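Local coordinates for protein ComZ (Thermus thermophilus, PDB 6QVI) that probably serves as a DNA receptor at the pilus tip in natural competence, joining a pseudopilin-like domain to a beta-solenoid domain, at residues P451-G456 and S469-Q474; P319-S324 and C345-L350; L107-S112 and R122-F127. One frame throughout, in Å; residues are numbered along the deposited sequence.

How the contacts relate
Contacts 1 and 3 are beta ladders, but in different domains. Contact 1, nearest the middle of the chain, pairs parallel strands of successive coils in the beta-solenoid; contact 3 pairs the antiparallel arms of a hairpin in the pseudopilin-like domain. In both, one face is mainly apolar and buried within its domain; the other is packed against loop residues and a helix in contact 1, and more polar and partly exposed in contact 3. In contact 2, farther out on the solenoid and partly exposed, an irregular segment rests on a strand end through one aromatic side chain rather than backbone hydrogen bonds. Contacts 2 and 3 lie on opposite sides of the chain's centre, their own centres about 58 Å apart.

Contact 1. Residues P451-G456 and S469-Q474; sequences PVYAGG and SVISNQ
Strands 451-454 and 469-472 run side by side in the same direction, their axes 4.7 Å apart and inclined by 13°. The tight, regular part of the pairing is the middle. There Val452 is held through both its backbone N and O: its N donates to Ser469 O (2.9 Å), and its O accepts from Ile471 N (3.0 Å). Ala454 N then reaches Ile471 O at 2.9 Å. In all three bonds the donor lies nearly along the C=O axis, as expected of a regular parallel ladder. On the face of Tyr453 and Ile471, the two side chains cross obliquely. With Tyr453 CG anti to the backbone N (chi1 173°), the phenol lies beside the neighbouring strand, and Ile471 CG2 meets the ring at its edge, in plane, 3.4 Å from CD2. On the reverse face Ala454 CB touches Ser472 CB.

Beyond Ala454 the ladder loosens as both chains turn a corner. Asn473 N has weak bonds to Ala454 O and Gly456 O, and Gln474 N makes another weak one to Gly456 O (3.3 Å). Here the residues are partly exposed, and the ends of Asn473 and Gln474 lead away from the opposite segment. Ser472 OG donates to Gln474 O (2.8 Å) from above the carbonyl plane, a bond within its own segment that spans the corner at Asn473.

An alanine in place of Tyr453 would remove the ring that meets Ile471 CG2 and Trp294, and would probably leave this face less well packed.

The parallel, in-register pairing is that of successive coils of a beta-solenoid. Val452, Val470 and Ser472 pack on Phe458 of strand 457-461, and the loop bearing Phe276 and Trp294 of helix 294-301 cover the face of Tyr453 and Ile471; strand 432-437 continues the ladder beyond 451-454, and strand 139-141 beyond 469-472.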
loop_
_atom_site.group_PDB
_atom_site.type_symbol
_atom_site.label_atom_id
_atom_site.label_comp_id
_atom_site.label_asym_id
_atom_site.label_seq_id
_atom_site.Cartn_x
_atom_site.Cartn_y
_atom_site.Cartn_z
ATOM N N PRO A 451 3.152 2.017 10.610
ATOM C CA PRO A 451 3.785 1.854 9.299
ATOM C C PRO A 451 5.104 2.608 9.353
ATOM O O PRO A 451 5.185 3.700 9.922
ATOM C CB PRO A 451 2.798 2.503 8.329
ATOM C CG PRO A 451 2.163 3.564 9.140
ATOM C CD PRO A 451 2.096 3.043 10.581
ATOM N N VAL A 452 6.153 1.975 8.844
ATOM C CA VAL A 452 7.511 2.453 9.002
ATOM C C VAL A 452 8.233 2.540 7.659
ATOM O O VAL A 452 8.182 1.601 6.856
ATOM C CB VAL A 452 8.219 1.496 9.974
ATOM C CG1 VAL A 452 9.710 1.473 9.730
ATOM C CG2 VAL A 452 7.844 1.848 11.431
ATOM N N TYR A 453 8.981 3.629 7.453
ATOM C CA TYR A 453 9.905 3.781 6.323
ATOM C C TYR A 453 11.320 4.043 6.828
ATOM O O TYR A 453 11.558 5.029 7.542
ATOM C CB TYR A 453 9.540 4.949 5.408
ATOM C CG TYR A 453 10.584 5.214 4.335
ATOM C CD1 TYR A 453 11.572 6.152 4.541
ATOM C CD2 TYR A 453 10.645 4.458 3.165
ATOM C CE1 TYR A 453 12.539 6.400 3.602
ATOM C CE2 TYR A 453 11.615 4.704 2.205
ATOM C CZ TYR A 453 12.566 5.690 2.450
ATOM O OH TYR A 453 13.575 6.002 1.562
ATOM N N ALA A 454 12.264 3.245 6.348
ATOM C CA ALA A 454 13.682 3.436 6.618
ATOM C C ALA A 454 14.421 3.543 5.292
ATOM O O ALA A 454 14.551 2.547 4.567
ATOM C CB ALA A 454 14.248 2.290 7.458
ATOM N N GLY A 455 14.949 4.740 5.000
ATOM C CA GLY A 455 15.768 4.908 3.815
ATOM C C GLY A 455 16.974 3.995 3.791
ATOM O O GLY A 455 17.383 3.542 2.720
ATOM N N GLY A 456 17.497 3.628 4.965
ATOM C CA GLY A 456 18.644 2.749 5.018
ATOM C C GLY A 456 18.223 1.321 5.293
ATOM O O GLY A 456 17.626 0.687 4.411
ATOM N N SER A 469 3.815 -2.174 8.495
ATOM C CA SER A 469 4.540 -2.507 7.270
ATOM C C SER A 469 5.914 -1.867 7.357
ATOM O O SER A 469 6.071 -0.819 7.991
ATOM C CB SER A 469 3.800 -1.998 6.016
ATOM O OG SER A 469 3.317 -0.679 6.243
ATOM N N VAL A 470 6.906 -2.448 6.686
ATOM C CA VAL A 470 8.175 -1.745 6.596
ATOM C C VAL A 470 8.488 -1.607 5.133
ATOM O O VAL A 470 8.314 -2.557 4.364
ATOM C CB VAL A 470 9.323 -2.429 7.389
ATOM C CG1 VAL A 470 8.813 -2.847 8.745
ATOM C CG2 VAL A 470 10.091 -3.555 6.600
ATOM N N ILE A 471 8.772 -0.379 4.733
ATOM C CA ILE A 471 9.418 -0.018 3.483
ATOM C C ILE A 471 10.851 0.335 3.834
ATOM O O ILE A 471 11.104 1.272 4.609
ATOM C CB ILE A 471 8.746 1.179 2.767
ATOM C CG1 ILE A 471 7.296 0.838 2.430
ATOM C CG2 ILE A 471 9.600 1.681 1.597
ATOM C CD1 ILE A 471 6.432 2.055 2.175
ATOM N N SER A 472 11.789 -0.431 3.298
ATOM C CA SER A 472 13.164 -0.114 3.606
ATOM C C SER A 472 14.076 -0.704 2.544
ATOM O O SER A 472 13.736 -1.663 1.857
ATOM C CB SER A 472 13.534 -0.631 5.002
ATOM O OG SER A 472 13.933 -1.981 4.933
ATOM N N ASN A 473 15.275 -0.148 2.472
ATOM C CA ASN A 473 16.199 -0.576 1.450
ATOM C C ASN A 473 16.818 -1.911 1.797
ATOM O O ASN A 473 17.162 -2.673 0.879
ATOM C CB ASN A 473 17.276 0.490 1.269
ATOM C CG ASN A 473 18.082 0.263 0.032
ATOM O OD1 ASN A 473 19.078 -0.468 0.051
ATOM N ND2 ASN A 473 17.627 0.842 -1.082
ATOM N N GLN A 474 16.881 -2.232 3.097
ATOM C CA GLN A 474 17.374 -3.509 3.594
ATOM C C GLN A 474 16.677 -3.835 4.909
ATOM O O GLN A 474 16.393 -2.946 5.714
ATOM C CB GLN A 474 18.879 -3.497 3.821
ATOM C CG GLN A 474 19.746 -3.743 2.616
ATOM C CD GLN A 474 21.199 -4.031 3.023
ATOM O OE1 GLN A 474 22.136 -3.485 2.436
ATOM N NE2 GLN A 474 21.383 -4.906 4.026
#

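Contact 2. Residues P319-S324 and C345-L350; sequences PNATLS and CTFTRL
The loop between strand 312-317 and helix 325-329 runs alongside the end of strand 343-348, roughly antiparallel to it, with the ring of Phe347 as the principal point of contact. Phe347 CG sits in the crowded position between the backbone N and the carbonyl carbon (chi1 61°). Its CB, 3.3 Å from Thr322 O, points toward the loop, while the far end of the ring leads away from it. Two side chains meet the ring obliquely, at its two ortho carbons: Ala321 CB stands 3.6 Å from CD2, and Leu323 CD2 approaches CD1 at 4.2 Å. The leucine runs alongside the phenylalanine, pointing the same way, and its CD2 also reaches Thr346 O. Ala321 CB completes the contact at Thr348 O, 3.9 Å away.

The two segments share no backbone hydrogen bond, so this is a loop resting on a strand rather than an extension of the sheet. Strand 343-348 already has partners in strands 354-355 and 357-360, and Phe347 is backbone-bonded to Gly355. The disulfide between Cys345 and Cys327 ties the strand to helix 325-329, which follows the loop. Ser324 occupies the N-cap position of that helix, its OG hydrogen-bonded to Ser326 OG.

From within the strand's own segment, Phe347 CE2 lies over one face of the Arg349 guanidinium, 4.2 Å from that group's plane and toward its rim, while Arg349 NH1 is hydrogen-bonded to Arg354 O.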
loop_
_atom_site.group_PDB
_atom_site.type_symbol
_atom_site.label_atom_id
_atom_site.label_comp_id
_atom_site.label_asym_id
_atom_site.label_seq_id
_atom_site.Cartn_x
_atom_site.Cartn_y
_atom_site.Cartn_z
ATOM N N PRO A 319 6.338 28.949 11.694
ATOM C CA PRO A 319 6.978 30.241 11.438
ATOM C C PRO A 319 6.291 31.414 12.090
ATOM O O PRO A 319 6.915 32.477 12.198
ATOM C CB PRO A 319 6.918 30.355 9.909
ATOM C CG PRO A 319 5.700 29.565 9.528
ATOM C CD PRO A 319 5.521 28.479 10.562
ATOM N N ASN A 320 5.045 31.255 12.548
ATOM C CA ASN A 320 4.257 32.328 13.156
ATOM C C ASN A 320 3.678 31.890 14.494
ATOM O O ASN A 320 2.648 32.397 14.928
ATOM C CB ASN A 320 3.129 32.799 12.232
ATOM C CG ASN A 320 3.632 33.272 10.877
ATOM O OD1 ASN A 320 4.747 33.781 10.749
ATOM N ND2 ASN A 320 2.799 33.100 9.850
ATOM N N ALA A 321 4.347 30.962 15.165
ATOM C CA ALA A 321 3.892 30.481 16.453
ATOM C C ALA A 321 5.127 30.155 17.276
ATOM O O ALA A 321 6.145 29.707 16.741
ATOM C CB ALA A 321 2.981 29.256 16.308
ATOM N N THR A 322 5.016 30.376 18.579
ATOM C CA THR A 322 6.133 30.263 19.499
ATOM C C THR A 322 6.321 28.841 19.994
ATOM O O THR A 322 5.368 28.063 20.062
ATOM C CB THR A 322 5.884 31.179 20.678
ATOM O OG1 THR A 322 4.737 30.691 21.389
ATOM C CG2 THR A 322 5.597 32.582 20.164
ATOM N N LEU A 323 7.567 28.506 20.336
ATOM C CA LEU A 323 7.909 27.226 20.946
ATOM C C LEU A 323 8.385 27.407 22.381
ATOM O O LEU A 323 8.814 28.493 22.789
ATOM C CB LEU A 323 8.999 26.504 20.149
ATOM C CG LEU A 323 8.615 25.833 18.826
ATOM C CD1 LEU A 323 9.839 25.162 18.215
ATOM C CD2 LEU A 323 7.458 24.817 18.986
ATOM N N SER A 324 8.304 26.318 23.152
ATOM C CA SER A 324 8.863 26.354 24.503
ATOM C C SER A 324 10.341 25.956 24.478
ATOM O O SER A 324 10.728 25.036 23.747
ATOM C CB SER A 324 8.088 25.422 25.438
ATOM O OG SER A 324 8.912 24.881 26.458
ATOM N N CYS A 345 6.820 19.707 22.827
ATOM C CA CYS A 345 7.069 20.415 21.576
ATOM C C CYS A 345 5.786 20.842 20.897
ATOM O O CYS A 345 5.673 20.729 19.677
ATOM C CB CYS A 345 7.895 19.576 20.614
ATOM S SG CYS A 345 9.609 19.488 21.060
ATOM N N THR A 346 4.791 21.309 21.639
ATOM C CA THR A 346 3.579 21.772 20.988
ATOM C C THR A 346 3.550 23.290 20.911
ATOM O O THR A 346 4.288 23.997 21.609
ATOM C CB THR A 346 2.325 21.254 21.692
ATOM O OG1 THR A 346 2.213 21.851 22.989
ATOM C CG2 THR A 346 2.375 19.731 21.814
ATOM N N PHE A 347 2.682 23.780 20.032
ATOM C CA PHE A 347 2.459 25.204 19.856
ATOM C C PHE A 347 0.991 25.381 19.499
ATOM O O PHE A 347 0.326 24.441 19.047
ATOM C CB PHE A 347 3.363 25.801 18.771
ATOM C CG PHE A 347 3.144 25.200 17.413
ATOM C CD1 PHE A 347 3.863 24.085 17.011
ATOM C CD2 PHE A 347 2.196 25.740 16.538
ATOM C CE1 PHE A 347 3.656 23.517 15.748
ATOM C CE2 PHE A 347 1.979 25.178 15.286
ATOM C CZ PHE A 347 2.712 24.066 14.889
ATOM N N THR A 348 0.471 26.588 19.630
ATOM C CA THR A 348 -0.918 26.801 19.305
ATOM C C THR A 348 -1.055 27.721 18.148
ATOM O O THR A 348 -0.466 28.773 18.125
ATOM C CB THR A 348 -1.612 27.515 20.423
ATOM O OG1 THR A 348 -0.999 28.791 20.556
ATOM C CG2 THR A 348 -1.435 26.754 21.685
ATOM N N ARG A 349 -1.892 27.335 17.208
ATOM C CA ARG A 349 -2.106 28.129 16.029
ATOM C C ARG A 349 -3.026 29.297 16.249
ATOM O O ARG A 349 -3.603 29.494 17.304
ATOM C CB ARG A 349 -2.704 27.282 14.923
ATOM C CG ARG A 349 -1.898 26.059 14.585
ATOM C CD ARG A 349 -2.018 25.696 13.122
ATOM N NE ARG A 349 -1.388 24.415 12.881
ATOM C CZ ARG A 349 -1.647 23.339 13.600
ATOM N NH1 ARG A 349 -2.525 23.404 14.575
ATOM N NH2 ARG A 349 -1.038 22.203 13.343
ATOM N N LEU A 350 -3.167 30.054 15.182
ATOM C CA LEU A 350 -4.004 31.222 15.115
ATOM C C LEU A 350 -5.388 30.874 15.582
ATOM O O LEU A 350 -5.910 31.488 16.490
ATOM C CB LEU A 350 -4.070 31.685 13.666
ATOM C CG LEU A 350 -3.167 30.910 12.692
ATOM C CD1 LEU A 350 -3.347 31.324 11.240
ATOM C CD2 LEU A 350 -1.705 31.015 13.097
#

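Contact 3. Residues L107-S112 and R122-F127; sequences LFTLVS and RVQATF
Six backbone hydrogen bonds join strands 107-112 and 122-127, two for each of the pairs Phe108-Phe127, Leu110-Ala125 and Ser112-Val123. Leu110 N reaches Ala125 O at 2.8 Å, and Phe127 N reaches Phe108 O at 2.7 Å, each nearly along the C=O axis. At the other end Val123 N approaches Ser112 O (3.2 Å) from above the carbonyl plane. Thr109-Thr126 and Val111-Gln124 are the non-hydrogen-bonded pairs between them.

These are the arms of a beta hairpin, strands 107-115 and 120-130, in the antiparallel sheet that packs on the long helix 12-40 in the manner of a pilin-like domain. Leu110, Val123 and Phe127 meet that helix, and Ser112 OG is hydrogen-bonded to Ala21 O there.

Apolar contact on this face joins Leu110 CB to the Phe127 ring, touching its edge in plane, 3.8 Å from CE1. On the reverse face, Val111 CG2 lies alongside Gln124, near its CB (3.4 Å) and OE1; Gln124 CG takes the crowded position between the backbone N and the carbonyl carbon (chi1 83°). Val111 CG1 sits over one face of the Arg122 guanidinium, 3.7 Å above its plane and offset toward the rim.

Side-chain polar bonding across the strands is slight: Thr109 OG1 and Thr126 OG1, 3.3 Å apart, form a weak hydrogen bond.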
loop_
_atom_site.group_PDB
_atom_site.type_symbol
_atom_site.label_atom_id
_atom_site.label_comp_id
_atom_site.label_asym_id
_atom_site.label_seq_id
_atom_site.Cartn_x
_atom_site.Cartn_y
_atom_site.Cartn_z
ATOM N N LEU A 107 -7.419 -4.540 -22.380
ATOM C CA LEU A 107 -8.299 -4.141 -23.473
ATOM C C LEU A 107 -9.657 -4.809 -23.317
ATOM O O LEU A 107 -9.750 -6.042 -23.290
ATOM C CB LEU A 107 -7.653 -4.496 -24.807
ATOM C CG LEU A 107 -6.328 -3.773 -24.985
ATOM C CD1 LEU A 107 -5.897 -3.795 -26.431
ATOM C CD2 LEU A 107 -6.534 -2.322 -24.506
ATOM N N PHE A 108 -10.705 -3.995 -23.235
ATOM C CA PHE A 108 -12.060 -4.512 -23.144
ATOM C C PHE A 108 -12.946 -3.880 -24.209
ATOM O O PHE A 108 -12.838 -2.682 -24.499
ATOM C CB PHE A 108 -12.644 -4.243 -21.758
ATOM C CG PHE A 108 -11.860 -4.852 -20.641
ATOM C CD1 PHE A 108 -10.747 -4.196 -20.124
ATOM C CD2 PHE A 108 -12.235 -6.067 -20.088
ATOM C CE1 PHE A 108 -10.011 -4.741 -19.114
ATOM C CE2 PHE A 108 -11.487 -6.619 -19.050
ATOM C CZ PHE A 108 -10.382 -5.949 -18.567
ATOM N N THR A 109 -13.837 -4.696 -24.770
ATOM C CA THR A 109 -14.829 -4.249 -25.759
ATOM C C THR A 109 -16.215 -4.411 -25.156
ATOM O O THR A 109 -16.591 -5.509 -24.719
ATOM C CB THR A 109 -14.714 -5.024 -27.094
ATOM O OG1 THR A 109 -13.388 -4.857 -27.672
ATOM C CG2 THR A 109 -15.803 -4.580 -28.133
ATOM N N LEU A 110 -16.950 -3.304 -25.093
ATOM C CA LEU A 110 -18.352 -3.294 -24.665
ATOM C C LEU A 110 -19.247 -3.243 -25.913
ATOM O O LEU A 110 -19.050 -2.383 -26.779
ATOM C CB LEU A 110 -18.628 -2.093 -23.769
ATOM C CG LEU A 110 -19.984 -1.993 -23.086
ATOM C CD1 LEU A 110 -20.462 -3.273 -22.335
ATOM C CD2 LEU A 110 -20.057 -0.752 -22.232
ATOM N N VAL A 111 -20.171 -4.199 -26.045
ATOM C CA VAL A 111 -21.036 -4.299 -27.230
ATOM C C VAL A 111 -22.500 -4.333 -26.807
ATOM O O VAL A 111 -22.895 -5.161 -25.973
ATOM C CB VAL A 111 -20.694 -5.541 -28.085
ATOM C CG1 VAL A 111 -21.821 -5.914 -28.981
ATOM C CG2 VAL A 111 -19.523 -5.279 -28.939
ATOM N N SER A 112 -23.291 -3.486 -27.422
ATOM C CA SER A 112 -24.695 -3.413 -27.163
ATOM C C SER A 112 -25.493 -3.532 -28.445
ATOM O O SER A 112 -25.544 -2.618 -29.198
ATOM C CB SER A 112 -24.972 -2.091 -26.485
ATOM O OG SER A 112 -26.157 -1.496 -26.916
ATOM N N ARG A 122 -26.200 -2.029 -33.850
ATOM C CA ARG A 122 -25.142 -2.521 -32.981
ATOM C C ARG A 122 -24.163 -1.378 -32.739
ATOM O O ARG A 122 -23.679 -0.751 -33.705
ATOM C CB ARG A 122 -24.449 -3.701 -33.664
ATOM C CG ARG A 122 -23.529 -4.558 -32.866
ATOM C CD ARG A 122 -23.082 -5.676 -33.781
ATOM N NE ARG A 122 -21.700 -6.042 -33.538
ATOM C CZ ARG A 122 -21.342 -7.059 -32.769
ATOM N NH1 ARG A 122 -22.275 -7.814 -32.184
ATOM N NH2 ARG A 122 -20.053 -7.322 -32.595
ATOM N N VAL A 123 -23.855 -1.105 -31.472
ATOM C CA VAL A 123 -22.836 -0.098 -31.185
ATOM C C VAL A 123 -21.816 -0.669 -30.209
ATOM O O VAL A 123 -22.133 -1.465 -29.316
ATOM C CB VAL A 123 -23.449 1.210 -30.629
ATOM C CG1 VAL A 123 -24.589 1.643 -31.503
ATOM C CG2 VAL A 123 -23.869 1.090 -29.197
ATOM N N GLN A 124 -20.584 -0.216 -30.335
ATOM C CA GLN A 124 -19.575 -0.874 -29.527
ATOM C C GLN A 124 -18.437 0.084 -29.242
ATOM O O GLN A 124 -18.211 1.029 -30.008
ATOM C CB GLN A 124 -19.088 -2.143 -30.230
ATOM C CG GLN A 124 -18.040 -1.998 -31.264
ATOM C CD GLN A 124 -17.522 -3.370 -31.708
ATOM O OE1 GLN A 124 -18.278 -4.345 -31.736
ATOM N NE2 GLN A 124 -16.223 -3.460 -32.005
ATOM N N ALA A 125 -17.770 -0.134 -28.098
ATOM C CA ALA A 125 -16.608 0.663 -27.703
ATOM C C ALA A 125 -15.511 -0.206 -27.111
ATOM O O ALA A 125 -15.772 -1.140 -26.333
ATOM C CB ALA A 125 -16.984 1.748 -26.692
ATOM N N THR A 126 -14.279 0.142 -27.460
ATOM C CA THR A 126 -13.115 -0.513 -26.902
ATOM C C THR A 126 -12.431 0.422 -25.911
ATOM O O THR A 126 -12.062 1.553 -26.262
ATOM C CB THR A 126 -12.106 -0.872 -27.979
ATOM O OG1 THR A 126 -12.677 -1.851 -28.845
ATOM C CG2 THR A 126 -10.845 -1.442 -27.318
ATOM N N PHE A 127 -12.176 -0.098 -24.713
ATOM C CA PHE A 127 -11.493 0.640 -23.668
ATOM C C PHE A 127 -10.168 -0.012 -23.328
ATOM O O PHE A 127 -9.992 -1.220 -23.467
ATOM C CB PHE A 127 -12.320 0.724 -22.403
ATOM C CG PHE A 127 -13.704 1.098 -22.625
ATOM C CD1 PHE A 127 -14.632 0.150 -23.009
ATOM C CD2 PHE A 127 -14.101 2.412 -22.447
ATOM C CE1 PHE A 127 -15.948 0.503 -23.212
ATOM C CE2 PHE A 127 -15.414 2.767 -22.668
ATOM C CZ PHE A 127 -16.337 1.806 -23.040
#